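Local coordinates for protein aldo-keto reductase family 1, member B4 (Aldose reductase) (Schistosoma japonicum, PDB 4HBK) that probably reduces the aldehyde groups of sugars and related carbonyl compounds, using NADPH as the hydride donor, at residues Y73-C78 with K285-P290; Y280-K285 with F302-F307; N202-E205 with I209-A212; L38-G43 with V187-L192; V147-K150 with F156-D159. All blocks are in the same frame, centred on the assembly; numbering follows the deposited sequence.

Contact 1: residues Y73-C78 with K285-P290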
# COMPACT_ATOMS: atom_id res chain seq x y z
N TYR A 73 1.53 -4.26 -15.80
CA TYR A 73 1.89 -3.88 -14.44
C TYR A 73 3.35 -4.24 -14.14
O TYR A 73 3.81 -5.33 -14.51
CB TYR A 73 1.02 -4.62 -13.42
CG TYR A 73 -0.44 -4.23 -13.32
CD1 TYR A 73 -1.37 -4.65 -14.28
CD2 TYR A 73 -0.92 -3.51 -12.22
CE1 TYR A 73 -2.71 -4.31 -14.17
CE2 TYR A 73 -2.26 -3.18 -12.09
CZ TYR A 73 -3.15 -3.59 -13.07
OH TYR A 73 -4.48 -3.27 -12.96
N ARG A 74 4.07 -3.36 -13.44
CA ARG A 74 5.47 -3.60 -13.09
C ARG A 74 5.70 -3.35 -11.59
O ARG A 74 6.81 -3.04 -11.15
CB ARG A 74 6.40 -2.74 -13.95
CG ARG A 74 6.42 -3.12 -15.45
CD ARG A 74 6.96 -4.53 -15.65
NE ARG A 74 6.98 -4.96 -17.06
CZ ARG A 74 6.02 -5.67 -17.64
NH1 ARG A 74 4.93 -6.04 -16.95
NH2 ARG A 74 6.13 -6.02 -18.91
N HIS A 75 4.64 -3.50 -10.81
CA HIS A 75 4.65 -3.14 -9.41
C HIS A 75 3.63 -4.04 -8.73
O HIS A 75 2.47 -4.11 -9.16
CB HIS A 75 4.26 -1.66 -9.28
CG HIS A 75 4.03 -1.19 -7.88
ND1 HIS A 75 3.86 0.15 -7.57
CD2 HIS A 75 3.90 -1.86 -6.71
CE1 HIS A 75 3.66 0.28 -6.27
NE2 HIS A 75 3.68 -0.92 -5.72
N LEU A 76 4.05 -4.78 -7.69
CA LEU A 76 3.13 -5.64 -6.94
C LEU A 76 3.17 -5.26 -5.48
O LEU A 76 4.24 -5.12 -4.91
CB LEU A 76 3.50 -7.13 -7.07
CG LEU A 76 3.80 -7.68 -8.47
CD1 LEU A 76 4.41 -9.09 -8.38
CD2 LEU A 76 2.53 -7.71 -9.29
N ASP A 77 1.99 -5.10 -4.87
CA ASP A 77 1.91 -4.71 -3.47
C ASP A 77 1.45 -5.88 -2.60
O ASP A 77 0.33 -6.35 -2.75
CB ASP A 77 0.98 -3.51 -3.30
CG ASP A 77 0.88 -3.04 -1.86
OD1 ASP A 77 1.64 -2.14 -1.46
OD2 ASP A 77 0.02 -3.55 -1.12
N CYS A 78 2.31 -6.34 -1.70
CA CYS A 78 2.04 -7.56 -0.96
C CYS A 78 2.00 -7.31 0.55
O CYS A 78 2.26 -6.20 1.00
CB CYS A 78 3.11 -8.63 -1.27
SG CYS A 78 3.49 -8.87 -3.04
N LYS A 285 -0.93 13.10 -7.72
CA LYS A 285 0.46 12.66 -7.56
C LYS A 285 0.60 11.48 -6.62
O LYS A 285 1.58 11.38 -5.87
CB LYS A 285 1.35 13.84 -7.12
CG LYS A 285 1.16 15.07 -7.99
CD LYS A 285 2.48 15.73 -8.35
CE LYS A 285 2.88 16.81 -7.34
NZ LYS A 285 3.92 17.75 -7.90
N LEU A 286 -0.38 10.58 -6.67
CA LEU A 286 -0.40 9.38 -5.83
C LEU A 286 -0.03 8.15 -6.64
O LEU A 286 -0.21 8.12 -7.86
CB LEU A 286 -1.81 9.18 -5.24
CG LEU A 286 -2.33 10.39 -4.47
CD1 LEU A 286 -3.80 10.24 -4.12
CD2 LEU A 286 -1.51 10.61 -3.19
N ILE A 287 0.51 7.15 -5.95
CA ILE A 287 0.62 5.80 -6.50
C ILE A 287 -0.72 5.14 -6.21
O ILE A 287 -1.37 5.50 -5.24
CB ILE A 287 1.73 5.00 -5.79
CG1 ILE A 287 3.11 5.63 -6.07
CG2 ILE A 287 1.71 3.56 -6.22
CD1 ILE A 287 3.67 6.42 -4.90
N VAL A 288 -1.15 4.20 -7.04
CA VAL A 288 -2.38 3.47 -6.72
C VAL A 288 -2.15 1.97 -6.80
O VAL A 288 -1.45 1.48 -7.69
CB VAL A 288 -3.57 3.89 -7.64
CG1 VAL A 288 -3.86 5.39 -7.47
CG2 VAL A 288 -3.29 3.54 -9.10
N VAL A 289 -2.76 1.23 -5.87
CA VAL A 289 -2.63 -0.22 -5.83
C VAL A 289 -4.01 -0.88 -5.73
O VAL A 289 -4.33 -1.53 -4.73
CB VAL A 289 -1.67 -0.68 -4.69
CG1 VAL A 289 -0.23 -0.22 -4.97
CG2 VAL A 289 -2.13 -0.14 -3.35
N PRO A 290 -4.84 -0.74 -6.78
CA PRO A 290 -6.18 -1.34 -6.79
C PRO A 290 -6.08 -2.86 -6.68
O PRO A 290 -5.32 -3.47 -7.43
CB PRO A 290 -6.73 -0.94 -8.16
CG PRO A 290 -5.53 -0.73 -9.01
CD PRO A 290 -4.52 -0.10 -8.07
O HOH W 1 -5.90 -4.05 -10.42
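H75 and D77 of strand 75-77 meet I287 and V289 in a wholly buried, apolar contact between inward-facing side chains of two barrel strands that are not direct neighbours: strand 51-52 runs between them, and both H75 and D77 bond to L51 through their backbones. V289 is the hub. Its CG1 lies 3.9 Å from CB of D77 and 4.0 Å from NE2 of H75, so one methyl fills the angle between two successive inward side chains. The imidazole is held with CG anti to the backbone N (chi1 171°), which carries its far end across to the second strand; there CE1 approaches CG2 of I287 at 3.8 Å, the two side chains crossing at about a right angle. Beta-branched I287 and V289 suit this place because they offer methyls close to the backbone. The ring of H75 is not left without a polar partner, since its ND1 bonds to the carbonyl of P47. D77 likewise offers V289 only its CB, while its carboxylate turns to a salt bridge with K111 and a hydrogen bond from Q215. At the Y73 end, a water donates to the hydroxyl OH of Y73 (3.0 Å) and to O of P290 (3.1 Å), bridging the two segments where their side chains no longer touch. Such interior packing is characteristic of the closed (beta/alpha)8 barrel, and D77 takes it up to the neighbourhood of K111 and Y82, the predicted proton donor of the active site.

Contact 2: residues Y280-K285 with F302-F307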
# COMPACT_ATOMS: atom_id res chain seq x y z
N TYR A 280 -8.17 10.16 -11.00
CA TYR A 280 -8.35 11.20 -10.01
C TYR A 280 -7.20 11.17 -9.01
O TYR A 280 -6.61 12.20 -8.67
CB TYR A 280 -9.70 11.01 -9.30
CG TYR A 280 -9.74 11.61 -7.91
CD1 TYR A 280 -9.85 12.98 -7.73
CD2 TYR A 280 -9.67 10.81 -6.78
CE1 TYR A 280 -9.88 13.54 -6.47
CE2 TYR A 280 -9.70 11.36 -5.51
CZ TYR A 280 -9.80 12.73 -5.36
OH TYR A 280 -9.83 13.31 -4.11
N LEU A 281 -6.87 9.97 -8.53
CA LEU A 281 -5.81 9.81 -7.56
C LEU A 281 -4.45 10.04 -8.21
O LEU A 281 -3.57 10.67 -7.61
CB LEU A 281 -5.87 8.42 -6.92
CG LEU A 281 -7.14 8.13 -6.11
CD1 LEU A 281 -7.19 6.65 -5.76
CD2 LEU A 281 -7.19 8.98 -4.85
N LEU A 282 -4.29 9.53 -9.42
CA LEU A 282 -3.02 9.73 -10.13
C LEU A 282 -2.69 11.23 -10.32
O LEU A 282 -1.54 11.65 -10.16
CB LEU A 282 -3.00 8.98 -11.46
CG LEU A 282 -2.97 7.45 -11.36
CD1 LEU A 282 -3.24 6.82 -12.72
CD2 LEU A 282 -1.64 6.99 -10.82
N GLN A 283 -3.71 12.02 -10.63
CA GLN A 283 -3.50 13.45 -10.85
C GLN A 283 -3.24 14.23 -9.54
O GLN A 283 -2.78 15.37 -9.58
CB GLN A 283 -4.63 14.06 -11.69
CG GLN A 283 -4.64 13.48 -13.12
CD GLN A 283 -5.61 14.17 -14.06
OE1 GLN A 283 -6.01 13.59 -15.07
NE2 GLN A 283 -5.99 15.40 -13.75
N ARG A 284 -3.49 13.59 -8.40
CA ARG A 284 -3.05 14.14 -7.12
C ARG A 284 -1.63 13.67 -6.75
O ARG A 284 -1.18 13.84 -5.62
CB ARG A 284 -4.04 13.81 -6.00
CG ARG A 284 -5.40 14.51 -6.14
CD ARG A 284 -6.37 14.09 -5.02
NE ARG A 284 -5.77 14.23 -3.69
CZ ARG A 284 -6.19 13.56 -2.61
NH1 ARG A 284 -7.21 12.71 -2.71
NH2 ARG A 284 -5.58 13.74 -1.44
N LYS A 285 -0.93 13.10 -7.72
CA LYS A 285 0.46 12.66 -7.56
C LYS A 285 0.60 11.48 -6.62
O LYS A 285 1.58 11.38 -5.87
CB LYS A 285 1.35 13.84 -7.12
CG LYS A 285 1.16 15.07 -7.99
CD LYS A 285 2.48 15.73 -8.35
CE LYS A 285 2.88 16.81 -7.34
NZ LYS A 285 3.92 17.75 -7.90
N PHE A 302 -5.73 -0.78 -15.55
CA PHE A 302 -4.43 -0.36 -16.08
C PHE A 302 -4.56 0.66 -17.21
O PHE A 302 -3.60 1.34 -17.54
CB PHE A 302 -3.65 -1.59 -16.55
CG PHE A 302 -2.18 -1.33 -16.85
CD1 PHE A 302 -1.28 -1.14 -15.81
CD2 PHE A 302 -1.71 -1.31 -18.15
CE1 PHE A 302 0.07 -0.90 -16.07
CE2 PHE A 302 -0.37 -1.08 -18.43
CZ PHE A 302 0.53 -0.87 -17.39
N GLN A 303 -5.75 0.79 -17.80
CA GLN A 303 -5.91 1.70 -18.94
C GLN A 303 -6.28 3.10 -18.46
O GLN A 303 -7.38 3.58 -18.73
CB GLN A 303 -6.98 1.18 -19.91
CG GLN A 303 -7.02 -0.33 -20.10
CD GLN A 303 -5.70 -0.92 -20.59
OE1 GLN A 303 -4.99 -0.31 -21.39
NE2 GLN A 303 -5.37 -2.11 -20.10
N VAL A 304 -5.36 3.75 -17.76
CA VAL A 304 -5.65 5.04 -17.16
C VAL A 304 -4.63 6.11 -17.54
O VAL A 304 -4.49 7.12 -16.84
CB VAL A 304 -5.68 4.93 -15.62
CG1 VAL A 304 -6.87 4.13 -15.15
CG2 VAL A 304 -4.38 4.30 -15.11
N PHE A 305 -3.91 5.90 -18.63
CA PHE A 305 -2.80 6.79 -18.99
C PHE A 305 -2.99 7.48 -20.33
O PHE A 305 -2.01 7.97 -20.91
CB PHE A 305 -1.47 6.03 -19.00
CG PHE A 305 -1.09 5.47 -17.66
CD1 PHE A 305 -0.68 6.31 -16.64
CD2 PHE A 305 -1.14 4.10 -17.43
CE1 PHE A 305 -0.33 5.79 -15.41
CE2 PHE A 305 -0.80 3.58 -16.20
CZ PHE A 305 -0.39 4.43 -15.18
N ASP A 306 -4.23 7.54 -20.82
CA ASP A 306 -4.47 8.15 -22.13
C ASP A 306 -5.57 9.21 -22.12
O ASP A 306 -6.22 9.46 -23.13
CB ASP A 306 -4.78 7.08 -23.17
CG ASP A 306 -6.04 6.31 -22.84
OD1 ASP A 306 -6.62 6.53 -21.75
OD2 ASP A 306 -6.45 5.47 -23.67
N PHE A 307 -5.77 9.83 -20.97
CA PHE A 307 -6.72 10.93 -20.85
C PHE A 307 -6.38 11.75 -19.63
O PHE A 307 -5.54 11.35 -18.82
CB PHE A 307 -8.17 10.42 -20.77
CG PHE A 307 -8.54 9.81 -19.44
CD1 PHE A 307 -7.97 8.61 -19.02
CD2 PHE A 307 -9.49 10.41 -18.62
CE1 PHE A 307 -8.33 8.04 -17.80
CE2 PHE A 307 -9.86 9.84 -17.40
CZ PHE A 307 -9.28 8.65 -16.99
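L282, near the end of helix 273-283, presses a single methyl against V304 and F305 in the loop that follows helix 295-302. The tight part of the contact gathers round this CD1 atom, which sits 3.7 Å from CG2 of V304 and 4.1 Å from CE1 of F305. L282 holds CG beside its backbone N (chi1 -69°) and stretches CD1 outward, meeting both partners at about right angles. V304 keeps CG2 between its own backbone N and carbonyl carbon, and that methyl serves twice: besides touching L282, it stands 3.8 Å above one face of the F305 ring, offset toward the rim. A leucine suits the helix side, being long enough to span a backbone separation of 8.9 Å between CA of L282 and CA of V304, while a valine puts a methyl close to its backbone, where it can touch both the leucine and the neighbouring ring.

On the partly exposed side the fit slackens. The closest approach of Q283 is from OE1 to the carbonyl O of F307, 4.4 Å, and both are acceptors, so nothing binds them to each other. OE1 instead receives hydrogen bonds from the backbone N of L309 and from NE of R279. Polar groups also hold the loop: R279 of the helix donates to the carbonyl of V304, and K271, just before the helix, makes a salt bridge with D306. The tight part of the contact is therefore apolar, which implies that dispersion and burial of L282 and V304 supply the closeness, while directional bonds to the loop come from R279 and K271.

Contact 3: residues N202-E205 with I209-A212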
# COMPACT_ATOMS: atom_id res chain seq x y z
N ASN A 202 7.20 12.09 14.29
CA ASN A 202 8.08 11.44 15.25
C ASN A 202 9.11 10.53 14.58
O ASN A 202 10.27 10.52 14.99
CB ASN A 202 7.27 10.62 16.26
CG ASN A 202 8.17 9.86 17.22
OD1 ASN A 202 8.84 10.45 18.06
ND2 ASN A 202 8.18 8.53 17.10
N ILE A 203 8.68 9.76 13.59
CA ILE A 203 9.62 8.92 12.84
C ILE A 203 10.70 9.79 12.19
O ILE A 203 11.89 9.47 12.26
CB ILE A 203 8.90 8.09 11.74
CG1 ILE A 203 8.14 6.91 12.34
CG2 ILE A 203 9.90 7.61 10.70
CD1 ILE A 203 9.04 5.79 12.78
N LEU A 204 10.28 10.88 11.57
CA LEU A 204 11.22 11.76 10.85
C LEU A 204 12.17 12.48 11.80
O LEU A 204 13.29 12.82 11.43
CB LEU A 204 10.47 12.80 10.02
CG LEU A 204 9.82 12.34 8.71
CD1 LEU A 204 8.87 13.41 8.22
CD2 LEU A 204 10.91 12.07 7.68
N GLU A 205 11.70 12.73 13.02
CA GLU A 205 12.50 13.40 14.03
C GLU A 205 13.63 12.51 14.55
O GLU A 205 14.66 13.00 15.02
CB GLU A 205 11.60 13.87 15.19
CG GLU A 205 11.73 15.35 15.54
CD GLU A 205 13.06 15.69 16.23
OE1 GLU A 205 14.07 15.87 15.52
OE2 GLU A 205 13.08 15.77 17.48
N ILE A 209 17.40 7.10 8.35
CA ILE A 209 16.93 6.92 6.98
C ILE A 209 15.45 7.26 6.92
O ILE A 209 14.64 6.67 7.63
CB ILE A 209 17.09 5.47 6.51
CG1 ILE A 209 18.56 5.05 6.53
CG2 ILE A 209 16.51 5.29 5.10
CD1 ILE A 209 18.77 3.56 6.18
N LYS A 210 15.09 8.24 6.10
CA LYS A 210 13.72 8.71 6.05
C LYS A 210 12.80 7.69 5.38
O LYS A 210 13.21 6.96 4.48
CB LYS A 210 13.64 10.07 5.36
CG LYS A 210 14.35 11.16 6.14
CD LYS A 210 13.80 12.54 5.84
CE LYS A 210 14.57 13.24 4.76
NZ LYS A 210 14.46 14.73 4.88
N PRO A 211 11.56 7.62 5.85
CA PRO A 211 10.57 6.83 5.13
C PRO A 211 10.47 7.37 3.72
O PRO A 211 10.54 8.59 3.55
CB PRO A 211 9.28 7.09 5.92
CG PRO A 211 9.58 8.30 6.82
CD PRO A 211 11.03 8.23 7.08
N ALA A 212 10.35 6.49 2.73
CA ALA A 212 10.24 6.89 1.33
C ALA A 212 8.79 6.94 0.87
O ALA A 212 8.47 7.55 -0.16
CB ALA A 212 11.02 5.93 0.44
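L204 keeps CG beside its backbone N (chi1 -76°) and continues the extended line into CD1 (chi2 166°), which leaves CD2 as the branch that meets K210 and P211. I203 places CG2 anti to its backbone N, pointing the methyl at the same proline. CD2 of L204 reaches CD of K210 at 3.5 Å, closer than carbons usually pack, and the two chains cross at about a right angle. The lysine contributes methylenes, and its chain bends about the CG-CD bond (chi3 -94°), the very part that touches the leucine. P211 meets both helix residues with the CD-CG edge of its ring, CD being the nearer: it lies 3.8 Å from CG2 of I203 and 3.9 Å from CD2 of L204.

The contact folds the connection after helix 197-206 back on the helix before the chain enters strand 213-217, the alpha-to-beta turn of a barrel unit. W175 of helix 171-183 touches both I203 and P211, extending the apolar patch. Proline fits here as a compact, rigid apolar ring. With carbon meeting carbon throughout, the chemistry implies burial without directionality, the lysine lending methylenes to the patch while the residue as a whole is exposed, which suits a charged end.

Contact 4: residues L38-G43 with V187-L192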
# COMPACT_ATOMS: atom_id res chain seq x y z
N LEU A 38 7.10 7.61 -9.99
CA LEU A 38 7.37 8.69 -9.06
C LEU A 38 8.78 8.55 -8.47
O LEU A 38 9.24 7.45 -8.15
CB LEU A 38 6.31 8.68 -7.95
CG LEU A 38 5.52 9.96 -7.74
CD1 LEU A 38 4.97 10.50 -9.06
CD2 LEU A 38 4.40 9.71 -6.76
N LYS A 39 9.49 9.67 -8.36
CA LYS A 39 10.83 9.67 -7.80
C LYS A 39 10.76 9.85 -6.30
O LYS A 39 10.12 10.78 -5.79
CB LYS A 39 11.64 10.81 -8.41
CG LYS A 39 13.14 10.73 -8.20
CD LYS A 39 13.77 12.07 -8.58
CE LYS A 39 15.16 11.92 -9.16
NZ LYS A 39 15.64 13.24 -9.69
N MET A 40 11.45 8.98 -5.57
CA MET A 40 11.35 9.00 -4.12
C MET A 40 12.50 9.79 -3.52
O MET A 40 13.46 10.13 -4.21
CB MET A 40 11.28 7.58 -3.57
CG MET A 40 10.01 6.83 -3.98
SD MET A 40 9.86 5.19 -3.22
CE MET A 40 11.27 4.37 -3.96
N ASN A 41 12.43 10.08 -2.23
CA ASN A 41 13.45 10.93 -1.63
C ASN A 41 14.85 10.31 -1.57
O ASN A 41 15.81 10.99 -1.23
CB ASN A 41 13.01 11.44 -0.25
CG ASN A 41 12.65 10.32 0.70
OD1 ASN A 41 12.94 9.15 0.45
ND2 ASN A 41 12.03 10.68 1.81
N ASN A 42 14.96 9.03 -1.90
CA ASN A 42 16.28 8.38 -1.92
C ASN A 42 16.81 8.18 -3.33
O ASN A 42 17.78 7.46 -3.55
CB ASN A 42 16.23 7.03 -1.19
CG ASN A 42 15.29 6.04 -1.86
OD1 ASN A 42 14.74 6.32 -2.92
ND2 ASN A 42 15.12 4.86 -1.26
N GLY A 43 16.17 8.82 -4.30
CA GLY A 43 16.63 8.76 -5.67
C GLY A 43 16.00 7.65 -6.49
O GLY A 43 16.03 7.71 -7.72
N VAL A 187 16.45 -4.70 1.78
CA VAL A 187 15.37 -3.81 1.37
C VAL A 187 15.95 -2.53 0.77
O VAL A 187 16.92 -2.00 1.31
CB VAL A 187 14.48 -3.47 2.58
CG1 VAL A 187 13.59 -2.31 2.29
CG2 VAL A 187 13.66 -4.71 3.00
N LYS A 188 15.39 -2.03 -0.33
CA LYS A 188 15.91 -0.80 -0.94
C LYS A 188 15.37 0.47 -0.29
O LYS A 188 16.11 1.45 -0.08
CB LYS A 188 15.63 -0.75 -2.44
CG LYS A 188 16.19 -1.91 -3.23
CD LYS A 188 17.70 -1.99 -3.14
CE LYS A 188 18.26 -2.85 -4.27
NZ LYS A 188 19.75 -2.99 -4.21
N SER A 189 14.08 0.47 0.01
CA SER A 189 13.43 1.64 0.61
C SER A 189 12.49 1.15 1.70
O SER A 189 11.93 0.06 1.59
CB SER A 189 12.63 2.41 -0.44
OG SER A 189 13.41 2.77 -1.57
N ILE A 190 12.32 1.94 2.74
CA ILE A 190 11.38 1.61 3.81
C ILE A 190 10.32 2.70 3.97
O ILE A 190 10.53 3.84 3.57
CB ILE A 190 12.13 1.39 5.14
CG1 ILE A 190 13.09 2.56 5.39
CG2 ILE A 190 12.89 0.06 5.12
CD1 ILE A 190 13.92 2.41 6.68
N GLY A 191 9.17 2.35 4.54
CA GLY A 191 8.09 3.31 4.70
C GLY A 191 7.03 2.93 5.73
O GLY A 191 7.22 2.02 6.53
N LEU A 192 5.91 3.64 5.70
CA LEU A 192 4.88 3.52 6.72
C LEU A 192 3.51 3.24 6.11
O LEU A 192 3.23 3.64 4.98
CB LEU A 192 4.81 4.82 7.54
CG LEU A 192 6.14 5.26 8.17
CD1 LEU A 192 6.07 6.70 8.68
CD2 LEU A 192 6.57 4.32 9.28
O HOH W 2 16.27 3.94 1.36
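N42 reaches S189 with a short hydrogen bond, ND2 donating to OG over 2.7 Å at an N-H...O angle of 153°. OG lies 8° out of the amide plane, so the bond leaves the amide nearly in its plane, though bent somewhat from straight. ND2 also gives a hydrogen to a water 3.0 Å away, which in turn donates to O of K188 at 2.9 Å. CE of M40 comes within 3.6 Å of OG of S189, a plain van der Waals approach. Serine offers a small hydroxyl as acceptor, while asparagine can donate two hydrogens and still accept at OD1.

The first segment belongs to the N-terminal hairpin of strands 38-39 and 45-46, which in aldo-keto reductases closes the bottom of the (beta/alpha)8 barrel; S189 lies near the start of barrel strand 187-193. A type I turn from M40 to G43, closed by the bond from N of G43 to O of M40 (3.0 Å), holds N42 out toward that strand, and CG of N42, set between its backbone N and carbonyl carbon (chi1 63°), brings the amide over to S189. OD1 of N42 accepts from N of R44, forming an Asx turn that fixes the side chain's rotation. G43 has a positive phi, easily taken up by glycine. Farther out, M40 rests on I46.

Contact 5: residues V147-K150 with F156-D159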
# COMPACT_ATOMS: atom_id res chain seq x y z
N VAL A 147 0.23 0.11 15.40
CA VAL A 147 -0.27 -0.58 16.60
C VAL A 147 0.31 -1.99 16.76
O VAL A 147 -0.13 -2.93 16.11
CB VAL A 147 -1.81 -0.69 16.58
CG1 VAL A 147 -2.31 -1.51 17.78
CG2 VAL A 147 -2.45 0.70 16.56
N PRO A 148 1.30 -2.14 17.65
CA PRO A 148 1.88 -3.48 17.79
C PRO A 148 0.93 -4.45 18.49
O PRO A 148 0.11 -4.04 19.31
CB PRO A 148 3.15 -3.23 18.63
CG PRO A 148 2.93 -1.91 19.28
CD PRO A 148 2.05 -1.11 18.36
N LEU A 149 1.05 -5.73 18.15
CA LEU A 149 0.24 -6.80 18.72
C LEU A 149 1.19 -7.82 19.33
O LEU A 149 2.36 -7.93 18.91
CB LEU A 149 -0.59 -7.46 17.62
CG LEU A 149 -2.04 -7.00 17.42
CD1 LEU A 149 -2.27 -5.56 17.82
CD2 LEU A 149 -2.46 -7.23 15.98
N LYS A 150 0.71 -8.57 20.31
CA LYS A 150 1.55 -9.55 21.01
C LYS A 150 2.18 -10.55 20.05
O LYS A 150 1.50 -11.14 19.21
CB LYS A 150 0.75 -10.27 22.10
CG LYS A 150 1.57 -11.25 22.94
CD LYS A 150 0.72 -11.97 23.99
CE LYS A 150 -0.12 -13.09 23.38
NZ LYS A 150 0.68 -14.33 23.12
N PHE A 156 -3.65 -12.25 14.66
CA PHE A 156 -4.47 -11.39 15.50
C PHE A 156 -4.64 -12.04 16.87
O PHE A 156 -5.67 -12.66 17.13
CB PHE A 156 -5.84 -11.16 14.86
CG PHE A 156 -5.80 -10.26 13.65
CD1 PHE A 156 -6.11 -8.92 13.76
CD2 PHE A 156 -5.47 -10.77 12.40
CE1 PHE A 156 -6.08 -8.09 12.65
CE2 PHE A 156 -5.44 -9.95 11.29
CZ PHE A 156 -5.75 -8.61 11.41
N PRO A 157 -3.64 -11.90 17.75
CA PRO A 157 -3.73 -12.53 19.08
C PRO A 157 -4.97 -12.02 19.79
O PRO A 157 -5.16 -10.80 19.85
CB PRO A 157 -2.48 -12.03 19.81
CG PRO A 157 -1.63 -11.34 18.79
CD PRO A 157 -2.49 -10.97 17.63
N THR A 158 -5.79 -12.91 20.33
CA THR A 158 -7.09 -12.51 20.86
C THR A 158 -7.41 -13.13 22.23
O THR A 158 -7.04 -14.26 22.49
CB THR A 158 -8.22 -12.86 19.84
OG1 THR A 158 -7.95 -12.25 18.57
CG2 THR A 158 -9.57 -12.37 20.35
N ASP A 159 -8.09 -12.36 23.08
CA ASP A 159 -8.59 -12.83 24.38
C ASP A 159 -9.62 -13.92 24.20
O ASP A 159 -9.87 -14.39 23.10
CB ASP A 159 -9.34 -11.71 25.10
CG ASP A 159 -8.46 -10.88 25.97
OD1 ASP A 159 -7.40 -11.40 26.39
OD2 ASP A 159 -8.83 -9.72 26.24
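P157 offers its compact, puckered ring to L149 and K150 through CD and CG. CD lies 4.0 Å from CB and equally from CG of L149; CG comes 3.2 Å from the carbonyl O of K150, a close carbon-oxygen approach rather than a hydrogen bond. F156 leaves its backbone away from L149, yet its aromatic ring comes to within 4.6 Å, CD1 to CD2 of L149, while meeting W113 with the planes inclined by about 55°. The leucine's chi1 of -96° departs from a staggered value, and its side chain passes the proline ring at a slant. A rigid ring suits the place: it packs against L149 with little loss of freedom and has no N-H to satisfy. Next to it, OG1 of T158 donates to O of F156 (2.7 Å), a local bond spanning the proline.

Backbone bonds frame the contact, K150 and P157 both pairing with C165, P148 with D167 and L149 with N114. Both segments belong to the long excursion between strand 138-143 and helix 171-183, loop A, which in aldo-keto reductases borders the substrate site. Through N114 and W113, just past strand 107-112, this loop is tied to the end of the barrel where H144 probably binds substrate.

Overall arrangement
The contacts spread over one barrel, from the hairpin at its base to a long loop at the far end. Contacts 1 and 4 both reach the eight-stranded parallel sheet, 14 Å apart centre to centre, and touch where L38 packs on K285 and I287. Contact 2 shares K285 with contact 1, their centres 12 Å apart, because helix 273-283 leads directly into strand 287-288. Contact 3, centred 11 Å from contact 4, joins it through probable hydrogen bonds from N41 to P211 and between A212 and I190. Contact 5 stands apart, its centre 37 Å from that of contact 2. Along the chain, contacts 4 and 1 alternate, as do 1 and 2; contact 4 closes before contact 3 opens, and contact 1 spans contacts 5 and 3.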